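PDB 1WY2: Xaa-Pro dipeptidase from Pyrococcus horikoshii, which probably splits dipeptides that carry proline at the C-terminal position and a nonpolar residue before it, as a homodimeric dinuclear metallopeptidase of the M24B family. Local coordinates for residues A[10-20]-A[115-124]; A[19-30]-A[88-97]. All coordinates share one frame; numbering follows the deposited sequence. Where two conformers were deposited one is given.

Contact 1. Residues A[10-20]-A[115-124]; sequences KIIEFMDKNSI and KKVDDVIRDM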
loop_
_atom_site.group_PDB
_atom_site.type_symbol
_atom_site.label_atom_id
_atom_site.label_comp_id
_atom_site.label_asym_id
_atom_site.label_seq_id
_atom_site.Cartn_x
_atom_site.Cartn_y
_atom_site.Cartn_z
ATOM N N LYS A 10 -18.306 -21.475 4.921
ATOM C CA LYS A 10 -18.550 -20.705 6.134
ATOM C C LYS A 10 -19.239 -19.402 5.764
ATOM O O LYS A 10 -20.089 -18.902 6.503
ATOM C CB LYS A 10 -17.242 -20.425 6.869
ATOM C CG LYS A 10 -16.719 -21.644 7.614
ATOM C CD LYS A 10 -15.507 -21.319 8.457
ATOM C CE LYS A 10 -15.062 -22.537 9.256
ATOM N NZ LYS A 10 -13.910 -22.215 10.145
ATOM N N ILE A 11 -18.880 -18.853 4.609
ATOM C CA ILE A 11 -19.502 -17.621 4.151
ATOM C C ILE A 11 -20.944 -17.916 3.741
ATOM O O ILE A 11 -21.846 -17.127 4.017
ATOM C CB ILE A 11 -18.715 -17.013 2.973
ATOM C CG1 ILE A 11 -17.373 -16.481 3.493
ATOM C CG2 ILE A 11 -19.518 -15.884 2.322
ATOM C CD1 ILE A 11 -16.390 -16.079 2.413
ATOM N N ILE A 12 -21.165 -19.057 3.092
ATOM C CA ILE A 12 -22.520 -19.420 2.681
ATOM C C ILE A 12 -23.414 -19.585 3.912
ATOM O O ILE A 12 -24.591 -19.213 3.887
ATOM C CB ILE A 12 -22.523 -20.726 1.850
ATOM C CG1 ILE A 12 -21.897 -20.457 0.475
ATOM C CG2 ILE A 12 -23.948 -21.258 1.703
ATOM C CD1 ILE A 12 -21.655 -21.699 -0.358
ATOM N N GLU A 13 -22.858 -20.139 4.988
ATOM C CA GLU A 13 -23.622 -20.320 6.222
ATOM C C GLU A 13 -24.064 -18.952 6.732
ATOM O O GLU A 13 -25.235 -18.739 7.048
ATOM C CB GLU A 13 -22.767 -21.010 7.285
ATOM C CG GLU A 13 -23.420 -21.070 8.659
ATOM C CD GLU A 13 -22.575 -21.814 9.677
ATOM O OE1 GLU A 13 -21.401 -21.437 9.871
ATOM O OE2 GLU A 13 -23.088 -22.775 10.289
ATOM N N PHE A 14 -23.112 -18.027 6.806
ATOM C CA PHE A 14 -23.391 -16.673 7.264
ATOM C C PHE A 14 -24.459 -16.037 6.378
ATOM O O PHE A 14 -25.370 -15.374 6.873
ATOM C CB PHE A 14 -22.108 -15.838 7.232
ATOM C CG PHE A 14 -22.281 -14.431 7.739
ATOM C CD1 PHE A 14 -22.613 -13.400 6.867
ATOM C CD2 PHE A 14 -22.115 -14.141 9.088
ATOM C CE1 PHE A 14 -22.779 -12.093 7.335
ATOM C CE2 PHE A 14 -22.281 -12.838 9.566
ATOM C CZ PHE A 14 -22.612 -11.815 8.686
ATOM N N MET A 15 -24.339 -16.247 5.068
ATOM C CA MET A 15 -25.298 -15.704 4.110
ATOM C C MET A 15 -26.724 -16.144 4.410
ATOM O O MET A 15 -27.635 -15.317 4.474
ATOM C CB MET A 15 -24.951 -16.157 2.691
ATOM C CG MET A 15 -23.761 -15.467 2.071
ATOM S SD MET A 15 -23.294 -16.262 0.521
ATOM C CE MET A 15 -24.830 -16.210 -0.347
ATOM N N ASP A 16 -26.920 -17.447 4.588
ATOM C CA ASP A 16 -28.255 -17.969 4.855
ATOM C C ASP A 16 -28.840 -17.441 6.152
ATOM O O ASP A 16 -30.009 -17.061 6.204
ATOM C CB ASP A 16 -28.242 -19.499 4.890
ATOM C CG ASP A 16 -27.832 -20.105 3.571
ATOM O OD1 ASP A 16 -28.259 -19.585 2.512
ATOM O OD2 ASP A 16 -27.091 -21.109 3.586
ATOM N N LYS A 17 -28.022 -17.409 7.195
ATOM C CA LYS A 17 -28.475 -16.942 8.499
ATOM C C LYS A 17 -28.772 -15.447 8.547
ATOM O O LYS A 17 -29.495 -14.984 9.429
ATOM C CB LYS A 17 -27.436 -17.299 9.561
ATOM C CG LYS A 17 -27.222 -18.794 9.706
ATOM C CD LYS A 17 -26.237 -19.114 10.813
ATOM C CE LYS A 17 -26.090 -20.615 10.996
ATOM N NZ LYS A 17 -27.399 -21.261 11.300
ATOM N N ASN A 18 -28.221 -14.696 7.598
ATOM C CA ASN A 18 -28.422 -13.250 7.556
ATOM C C ASN A 18 -29.254 -12.787 6.362
ATOM O O ASN A 18 -29.272 -11.603 6.028
ATOM C CB ASN A 18 -27.064 -12.542 7.560
ATOM C CG ASN A 18 -26.367 -12.630 8.907
ATOM O OD1 ASN A 18 -26.578 -11.790 9.785
ATOM N ND2 ASN A 18 -25.549 -13.659 9.084
ATOM N N SER A 19 -29.946 -13.729 5.729
ATOM C CA SER A 19 -30.790 -13.428 4.578
ATOM C C SER A 19 -30.046 -12.679 3.476
ATOM O O SER A 19 -30.546 -11.693 2.934
ATOM C CB SER A 19 -32.012 -12.614 5.018
ATOM O OG SER A 19 -32.774 -13.320 5.983
ATOM N N ILE A 20 -28.847 -13.152 3.153
ATOM C CA ILE A 20 -28.041 -12.543 2.103
ATOM C C ILE A 20 -28.071 -13.473 0.895
ATOM O O ILE A 20 -27.887 -14.680 1.033
ATOM C CB ILE A 20 -26.581 -12.345 2.563
ATOM C CG1 ILE A 20 -26.537 -11.336 3.715
ATOM C CG2 ILE A 20 -25.728 -11.886 1.391
ATOM C CD1 ILE A 20 -25.168 -11.176 4.348
ATOM N N LYS A 115 -25.133 -5.701 2.899
ATOM C CA LYS A 115 -24.938 -6.092 4.286
ATOM C C LYS A 115 -23.469 -6.418 4.506
ATOM O O LYS A 115 -22.787 -6.876 3.591
ATOM C CB LYS A 115 -25.798 -7.309 4.643
ATOM C CG LYS A 115 -27.262 -6.981 4.918
ATOM C CD LYS A 115 -27.959 -8.143 5.612
ATOM C CE LYS A 115 -29.354 -7.757 6.079
ATOM N NZ LYS A 115 -29.989 -8.845 6.875
ATOM N N LYS A 116 -22.983 -6.169 5.715
ATOM C CA LYS A 116 -21.587 -6.433 6.044
ATOM C C LYS A 116 -21.338 -7.920 6.271
ATOM O O LYS A 116 -22.155 -8.600 6.893
ATOM C CB LYS A 116 -21.187 -5.686 7.321
ATOM C CG LYS A 116 -21.297 -4.174 7.257
ATOM C CD LYS A 116 -20.858 -3.556 8.579
ATOM C CE LYS A 116 -21.037 -2.048 8.578
ATOM N NZ LYS A 116 -22.463 -1.659 8.394
ATOM N N VAL A 117 -20.208 -8.418 5.776
ATOM C CA VAL A 117 -19.841 -9.816 5.980
ATOM C C VAL A 117 -18.536 -9.869 6.769
ATOM O O VAL A 117 -17.930 -10.927 6.934
ATOM C CB VAL A 117 -19.659 -10.578 4.646
ATOM C CG1 VAL A 117 -20.974 -10.574 3.870
ATOM C CG2 VAL A 117 -18.528 -9.965 3.831
ATOM N N ASP A 118 -18.124 -8.706 7.265
ATOM C CA ASP A 118 -16.902 -8.554 8.052
ATOM C C ASP A 118 -16.789 -9.598 9.175
ATOM O O ASP A 118 -15.723 -10.174 9.396
ATOM C CB ASP A 118 -16.881 -7.138 8.650
ATOM C CG ASP A 118 -15.555 -6.781 9.294
ATOM O OD1 ASP A 118 -14.563 -6.598 8.562
ATOM O OD2 ASP A 118 -15.504 -6.674 10.538
ATOM N N ASP A 119 -17.888 -9.840 9.879
ATOM C CA ASP A 119 -17.898 -10.795 10.989
ATOM C C ASP A 119 -17.423 -12.205 10.638
ATOM O O ASP A 119 -16.678 -12.824 11.408
ATOM C CB ASP A 119 -19.301 -10.888 11.597
ATOM C CG ASP A 119 -19.633 -9.712 12.503
ATOM O OD1 ASP A 119 -18.810 -8.777 12.613
ATOM O OD2 ASP A 119 -20.726 -9.726 13.106
ATOM N N VAL A 120 -17.861 -12.728 9.495
ATOM C CA VAL A 120 -17.456 -14.077 9.117
ATOM C C VAL A 120 -16.021 -14.104 8.604
ATOM O O VAL A 120 -15.292 -15.066 8.843
ATOM C CB VAL A 120 -18.432 -14.706 8.078
ATOM C CG1 VAL A 120 -18.383 -13.954 6.758
ATOM C CG2 VAL A 120 -18.104 -16.182 7.891
ATOM N N ILE A 121 -15.606 -13.045 7.916
ATOM C CA ILE A 121 -14.237 -12.977 7.421
ATOM C C ILE A 121 -13.321 -12.928 8.641
ATOM O O ILE A 121 -12.309 -13.626 8.707
ATOM C CB ILE A 121 -14.008 -11.718 6.554
ATOM C CG1 ILE A 121 -14.894 -11.782 5.305
ATOM C CG2 ILE A 121 -12.537 -11.616 6.159
ATOM C CD1 ILE A 121 -14.684 -13.021 4.457
ATOM N N ARG A 122 -13.694 -12.103 9.613
ATOM C CA ARG A 122 -12.925 -11.969 10.848
ATOM C C ARG A 122 -12.856 -13.291 11.610
ATOM O O ARG A 122 -11.785 -13.733 12.013
ATOM C CB ARG A 122 -13.560 -10.912 11.756
ATOM C CG ARG A 122 -12.952 -10.836 13.154
ATOM C CD ARG A 122 -13.913 -10.140 14.105
ATOM N NE ARG A 122 -15.156 -10.897 14.233
ATOM C CZ ARG A 122 -16.240 -10.459 14.867
ATOM N NH1 ARG A 122 -16.241 -9.259 15.433
ATOM N NH2 ARG A 122 -17.321 -11.225 14.938
ATOM N N ASP A 123 -14.009 -13.917 11.815
ATOM C CA ASP A 123 -14.051 -15.170 12.552
ATOM C C ASP A 123 -13.120 -16.230 11.973
ATOM O O ASP A 123 -12.572 -17.045 12.712
ATOM C CB ASP A 123 -15.492 -15.693 12.629
ATOM C CG ASP A 123 -16.352 -14.895 13.605
ATOM O OD1 ASP A 123 -15.829 -13.956 14.244
ATOM O OD2 ASP A 123 -17.555 -15.206 13.734
ATOM N N MET A 124 -12.938 -16.220 10.656
ATOM C CA MET A 124 -12.044 -17.179 10.019
ATOM C C MET A 124 -10.578 -16.772 10.140
ATOM O O MET A 124 -9.755 -17.535 10.645
ATOM C CB MET A 124 -12.385 -17.341 8.535
ATOM C CG MET A 124 -13.720 -18.015 8.260
ATOM S SD MET A 124 -13.897 -18.424 6.509
ATOM C CE MET A 124 -14.153 -16.786 5.811
HETATM O O HOH W 1 -27.961 -9.478 9.041
HETATM O O HOH W 2 -31.449 -9.272 4.518
#
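Phe14 sends its ring toward Val120 because its CG stands anti to the backbone N (chi1 -178°). Val120 meets it with CB and CG1, while its CG2, the branch anti to its own N, rests on Lys10 O at 3.6 Å. The Phe14 ring is held on both faces. Val120 CG1 lies over one, offset toward the rim. Asn18 ND2 sits over the centre of the other, 3.2 Å above the ring plane. Asn18 ND2 also donates a straight bond to Phe14 O (2.8 Å, 171°). At the ring edge, Phe14 CE1 comes 3.6 Å from Lys116 O. Next to this, Ile11 CD1 touches Ile121 CD1. Ile11 CG1 meets Met124 CE at 4.0 Å, and the Ile11 and Met124 side chains lie roughly perpendicular. Lys10 and Met124 run alongside each other, head to tail, with Lys10 CD 3.8 Å from Met124 CG. These residues pack helices 10-17 and 118-124 roughly antiparallel, with their directions 148° apart, on one side of the N-terminal domain sheet. Val23 of that sheet lies beneath Ile11 and Val117. At the other end, helix 10-17 stops in a Schellman motif with Ser19 at C-prime. The extended chain of Lys115 slants across Ile20, and its NZ donates to Asn18 O (3.0 Å). One water links Lys115 NZ to Asn18 OD1, and a second links it to Ser19 O. The contact is thus mainly apolar. Its one direct polar link sets a lysine ammonium against a helix C-terminus, where it probably offsets the carbonyls' partial negative charge.

Contact 2. Residues A[19-30]-A[88-97]; sequences SIDAVLIAKNPN and IKSLGIESSL. With GOL (glycerol), chain G.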
loop_
_atom_site.group_PDB
_atom_site.type_symbol
_atom_site.label_atom_id
_atom_site.label_comp_id
_atom_site.label_asym_id
_atom_site.label_seq_id
_atom_site.Cartn_x
_atom_site.Cartn_y
_atom_site.Cartn_z
ATOM N N SER A 19 -29.946 -13.729 5.729
ATOM C CA SER A 19 -30.790 -13.428 4.578
ATOM C C SER A 19 -30.046 -12.679 3.476
ATOM O O SER A 19 -30.546 -11.693 2.934
ATOM C CB SER A 19 -32.012 -12.614 5.018
ATOM O OG SER A 19 -32.774 -13.320 5.983
ATOM N N ILE A 20 -28.847 -13.152 3.153
ATOM C CA ILE A 20 -28.041 -12.543 2.103
ATOM C C ILE A 20 -28.071 -13.473 0.895
ATOM O O ILE A 20 -27.887 -14.680 1.033
ATOM C CB ILE A 20 -26.581 -12.345 2.563
ATOM C CG1 ILE A 20 -26.537 -11.336 3.715
ATOM C CG2 ILE A 20 -25.728 -11.886 1.391
ATOM C CD1 ILE A 20 -25.168 -11.176 4.348
ATOM N N ASP A 21 -28.302 -12.909 -0.288
ATOM C CA ASP A 21 -28.388 -13.708 -1.506
ATOM C C ASP A 21 -27.051 -14.077 -2.138
ATOM O O ASP A 21 -26.908 -15.157 -2.714
ATOM C CB ASP A 21 -29.269 -12.984 -2.527
ATOM C CG ASP A 21 -30.669 -12.739 -2.002
ATOM O OD1 ASP A 21 -31.354 -13.730 -1.668
ATOM O OD2 ASP A 21 -31.082 -11.562 -1.912
ATOM N N ALA A 22 -26.075 -13.182 -2.039
ATOM C CA ALA A 22 -24.756 -13.434 -2.602
ATOM C C ALA A 22 -23.720 -12.583 -1.882
ATOM O O ALA A 22 -24.059 -11.577 -1.261
ATOM C CB ALA A 22 -24.749 -13.110 -4.089
ATOM N N VAL A 23 -22.463 -12.999 -1.961
ATOM C CA VAL A 23 -21.379 -12.263 -1.330
ATOM C C VAL A 23 -20.284 -11.935 -2.334
ATOM O O VAL A 23 -19.912 -12.765 -3.165
ATOM C CB VAL A 23 -20.763 -13.060 -0.157
ATOM C CG1 VAL A 23 -19.438 -12.427 0.279
ATOM C CG2 VAL A 23 -21.735 -13.082 1.007
ATOM N N LEU A 24 -19.779 -10.709 -2.256
ATOM C CA LEU A 24 -18.715 -10.254 -3.137
ATOM C C LEU A 24 -17.457 -9.994 -2.313
ATOM O O LEU A 24 -17.496 -9.230 -1.352
ATOM C CB LEU A 24 -19.131 -8.962 -3.849
ATOM C CG LEU A 24 -18.056 -8.289 -4.705
ATOM C CD1 LEU A 24 -17.630 -9.224 -5.827
ATOM C CD2 LEU A 24 -18.595 -6.981 -5.276
ATOM N N ILE A 25 -16.355 -10.638 -2.686
ATOM C CA ILE A 25 -15.071 -10.469 -1.998
ATOM C C ILE A 25 -14.111 -9.812 -2.989
ATOM O O ILE A 25 -13.852 -10.366 -4.060
ATOM C CB ILE A 25 -14.489 -11.836 -1.555
ATOM C CG1 ILE A 25 -15.457 -12.523 -0.585
ATOM C CG2 ILE A 25 -13.124 -11.643 -0.889
ATOM C CD1 ILE A 25 -15.689 -11.762 0.712
ATOM N N ALA A 26 -13.576 -8.643 -2.632
ATOM C CA ALA A 26 -12.676 -7.916 -3.527
ATOM C C ALA A 26 -11.323 -7.488 -2.952
ATOM O O ALA A 26 -10.405 -7.181 -3.712
ATOM C CB ALA A 26 -13.394 -6.693 -4.081
ATOM N N LYS A 27 -11.186 -7.457 -1.630
ATOM C CA LYS A 27 -9.909 -7.046 -1.042
ATOM C C LYS A 27 -8.868 -8.147 -1.247
ATOM O O LYS A 27 -9.117 -9.313 -0.941
ATOM C CB LYS A 27 -10.077 -6.737 0.447
ATOM C CG LYS A 27 -8.974 -5.846 1.009
ATOM C CD LYS A 27 -9.183 -5.531 2.487
ATOM C CE LYS A 27 -8.130 -4.545 2.989
ATOM N NZ LYS A 27 -8.294 -4.217 4.436
ATOM N N ASN A 28 -7.702 -7.766 -1.765
ATOM C CA ASN A 28 -6.622 -8.706 -2.057
ATOM C C ASN A 28 -6.349 -9.796 -1.027
ATOM O O ASN A 28 -6.300 -10.982 -1.370
ATOM C CB ASN A 28 -5.325 -7.947 -2.342
ATOM C CG ASN A 28 -5.468 -6.976 -3.492
ATOM O OD1 ASN A 28 -6.054 -7.303 -4.524
ATOM N ND2 ASN A 28 -4.926 -5.775 -3.325
ATOM N N PRO A 29 -6.146 -9.420 0.246
ATOM C CA PRO A 29 -5.885 -10.467 1.240
ATOM C C PRO A 29 -7.028 -11.476 1.363
ATOM O O PRO A 29 -6.787 -12.671 1.547
ATOM C CB PRO A 29 -5.642 -9.677 2.530
ATOM C CG PRO A 29 -6.401 -8.403 2.310
ATOM C CD PRO A 29 -6.114 -8.084 0.865
ATOM N N ASN A 30 -8.267 -11.002 1.252
ATOM C CA ASN A 30 -9.416 -11.896 1.347
ATOM C C ASN A 30 -9.559 -12.766 0.108
ATOM O O ASN A 30 -9.944 -13.934 0.201
ATOM C CB ASN A 30 -10.701 -11.098 1.586
ATOM C CG ASN A 30 -10.716 -10.437 2.948
ATOM O OD1 ASN A 30 -10.184 -10.985 3.908
ATOM N ND2 ASN A 30 -11.335 -9.267 3.041
ATOM N N ILE A 88 -29.379 -10.149 -8.122
ATOM C CA ILE A 88 -29.094 -10.216 -6.695
ATOM C C ILE A 88 -29.837 -9.124 -5.930
ATOM O O ILE A 88 -29.744 -7.945 -6.269
ATOM C CB ILE A 88 -27.582 -10.072 -6.429
ATOM C CG1 ILE A 88 -26.825 -11.201 -7.135
ATOM C CG2 ILE A 88 -27.311 -10.092 -4.931
ATOM C CD1 ILE A 88 -25.317 -11.081 -7.054
ATOM N N LYS A 89 -30.572 -9.522 -4.898
ATOM C CA LYS A 89 -31.325 -8.575 -4.084
ATOM C C LYS A 89 -30.465 -8.026 -2.947
ATOM O O LYS A 89 -30.224 -6.822 -2.865
ATOM C CB LYS A 89 -32.569 -9.247 -3.500
ATOM C CG LYS A 89 -33.580 -9.701 -4.543
ATOM C CD LYS A 89 -34.181 -8.518 -5.290
ATOM C CE LYS A 89 -34.945 -7.597 -4.347
ATOM N NZ LYS A 89 -35.569 -6.448 -5.064
ATOM N N SER A 90 -30.010 -8.919 -2.075
ATOM C CA SER A 90 -29.177 -8.543 -0.939
ATOM C C SER A 90 -27.754 -9.051 -1.157
ATOM O O SER A 90 -27.530 -10.257 -1.228
ATOM C CB SER A 90 -29.756 -9.142 0.348
ATOM O OG SER A 90 -29.018 -8.739 1.488
ATOM N N LEU A 91 -26.798 -8.129 -1.255
ATOM C CA LEU A 91 -25.398 -8.489 -1.479
ATOM C C LEU A 91 -24.527 -8.260 -0.246
ATOM O O LEU A 91 -24.528 -7.173 0.327
ATOM C CB LEU A 91 -24.824 -7.675 -2.647
ATOM C CG LEU A 91 -23.370 -7.948 -3.050
ATOM C CD1 LEU A 91 -23.274 -9.312 -3.736
ATOM C CD2 LEU A 91 -22.875 -6.858 -3.987
ATOM N N GLY A 92 -23.782 -9.287 0.154
ATOM C CA GLY A 92 -22.899 -9.154 1.302
ATOM C C GLY A 92 -21.573 -8.598 0.818
ATOM O O GLY A 92 -21.028 -9.087 -0.172
ATOM N N ILE A 93 -21.049 -7.583 1.503
ATOM C CA ILE A 93 -19.788 -6.966 1.095
ATOM C C ILE A 93 -18.831 -6.686 2.251
ATOM O O ILE A 93 -19.229 -6.666 3.417
ATOM C CB ILE A 93 -20.026 -5.627 0.347
ATOM C CG1 ILE A 93 -20.766 -4.641 1.256
ATOM C CG2 ILE A 93 -20.827 -5.873 -0.932
ATOM C CD1 ILE A 93 -20.806 -3.217 0.703
ATOM N N GLU A 94 -17.562 -6.476 1.909
ATOM C CA GLU A 94 -16.524 -6.178 2.896
ATOM C C GLU A 94 -16.628 -4.717 3.326
ATOM O O GLU A 94 -17.053 -3.863 2.550
ATOM C CB GLU A 94 -15.141 -6.402 2.294
ATOM C CG GLU A 94 -14.882 -7.806 1.785
ATOM C CD GLU A 94 -13.893 -7.813 0.639
ATOM O OE1 GLU A 94 -14.187 -7.178 -0.400
ATOM O OE2 GLU A 94 -12.825 -8.445 0.768
ATOM N N SER A 95 -16.218 -4.432 4.554
ATOM C CA SER A 95 -16.270 -3.067 5.063
ATOM C C SER A 95 -15.285 -2.165 4.327
ATOM O O SER A 95 -15.323 -0.943 4.474
ATOM C CB SER A 95 -15.960 -3.054 6.560
ATOM O OG SER A 95 -16.962 -3.745 7.287
ATOM N N SER A 96 -14.415 -2.772 3.526
ATOM C CA SER A 96 -13.413 -2.031 2.771
ATOM C C SER A 96 -13.859 -1.637 1.360
ATOM O O SER A 96 -13.170 -0.874 0.686
ATOM C CB SER A 96 -12.131 -2.858 2.674
ATOM O OG SER A 96 -12.402 -4.142 2.129
ATOM N N LEU A 97 -15.001 -2.151 0.916
ATOM C CA LEU A 97 -15.477 -1.840 -0.432
ATOM C C LEU A 97 -15.732 -0.340 -0.564
ATOM O O LEU A 97 -16.496 0.239 0.205
ATOM C CB LEU A 97 -16.752 -2.624 -0.747
ATOM C CG LEU A 97 -16.981 -2.853 -2.244
ATOM C CD1 LEU A 97 -15.830 -3.680 -2.808
ATOM C CD2 LEU A 97 -18.311 -3.560 -2.464
HETATM C C1 GOL G . -12.050 -5.457 5.947
HETATM O O1 GOL G . -10.934 -4.759 5.412
HETATM C C2 GOL G . -12.230 -6.821 5.284
HETATM O O2 GOL G . -11.052 -7.612 5.481
HETATM C C3 GOL G . -13.435 -7.550 5.882
HETATM O O3 GOL G . -14.633 -6.810 5.717
HETATM O O HOH W 3 -16.805 -6.709 -0.781
#
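Strands 22-25 and 90-93 pair in parallel within the mixed sheet of the creatinase/prolidase N-terminal domain, Ala22 beside Leu91 and Val23 beside Gly92. Backbone bonds fix this register. Gly92 N donates to Ala22 O (2.7 Å), and Leu24 N reaches Gly92 O (2.9 Å). At the start of the pair, Asp21 N bonds to Ser90 O. Asp21 OD2 returns the grip, taking Ser90 N on its anti lone pair at 2.9 Å. Gly92 suits its place, since a CB there would clash with Val23 CG2.

Apolar contacts gather on the face of Ala22 and Leu91. Ile88 CD1 touches Ala22 CB at 3.6 Å, and Leu91 CD1 lies by the CB atoms of both Ala22 and Leu24. Helix 99-108 packs on this side through Phe101 and Leu105.

Past the strands, the carboxylate of Glu94 takes over from the backbone. Ala26 N meets Glu94 OE1 from above the carboxylate plane (2.7 Å). Lys27 N uses the syn lone pair of Glu94 OE2. Asn30 ND2 reaches Glu94 OE2 on its anti side, slightly out of the carboxylate plane, at 2.8 Å. An alanine in place of Glu94 is likely to leave the amides of Ala26 and Lys27 without their acceptor and Asn30 ND2 without its carboxylate partner.

Lys27 NZ pairs with Glu292 and also bonds to a glycerol, probably from the crystallisation liquor, which Asn30 ND2 and Ser95 N hold too. A single water donates to both Leu24 O and Glu94 OE1 and accepts from Glu94 N at 2.8 Å.

From the N terminus, helix 6-17 comes first and supplies most of 10-20 in contact 1. The chain turns at Ser19 and Ile20, which both contacts share, and enters strand 22-25 of contact 2. Contact 2 closes a loop when the chain returns at 88-97. Contact 1 closes a wider one at 115-124, so contact 2 is nested inside it. Strand 90-93 lies between 22-25 and 113-116 in the sheet, and Lys115 probably bonds by its backbone to Leu91 and Ile93. Met15 packs on Val23. Together the contacts tie helices 6-17 and 118-125 to the sheet of the N-terminal domain, and both touch the second subunit.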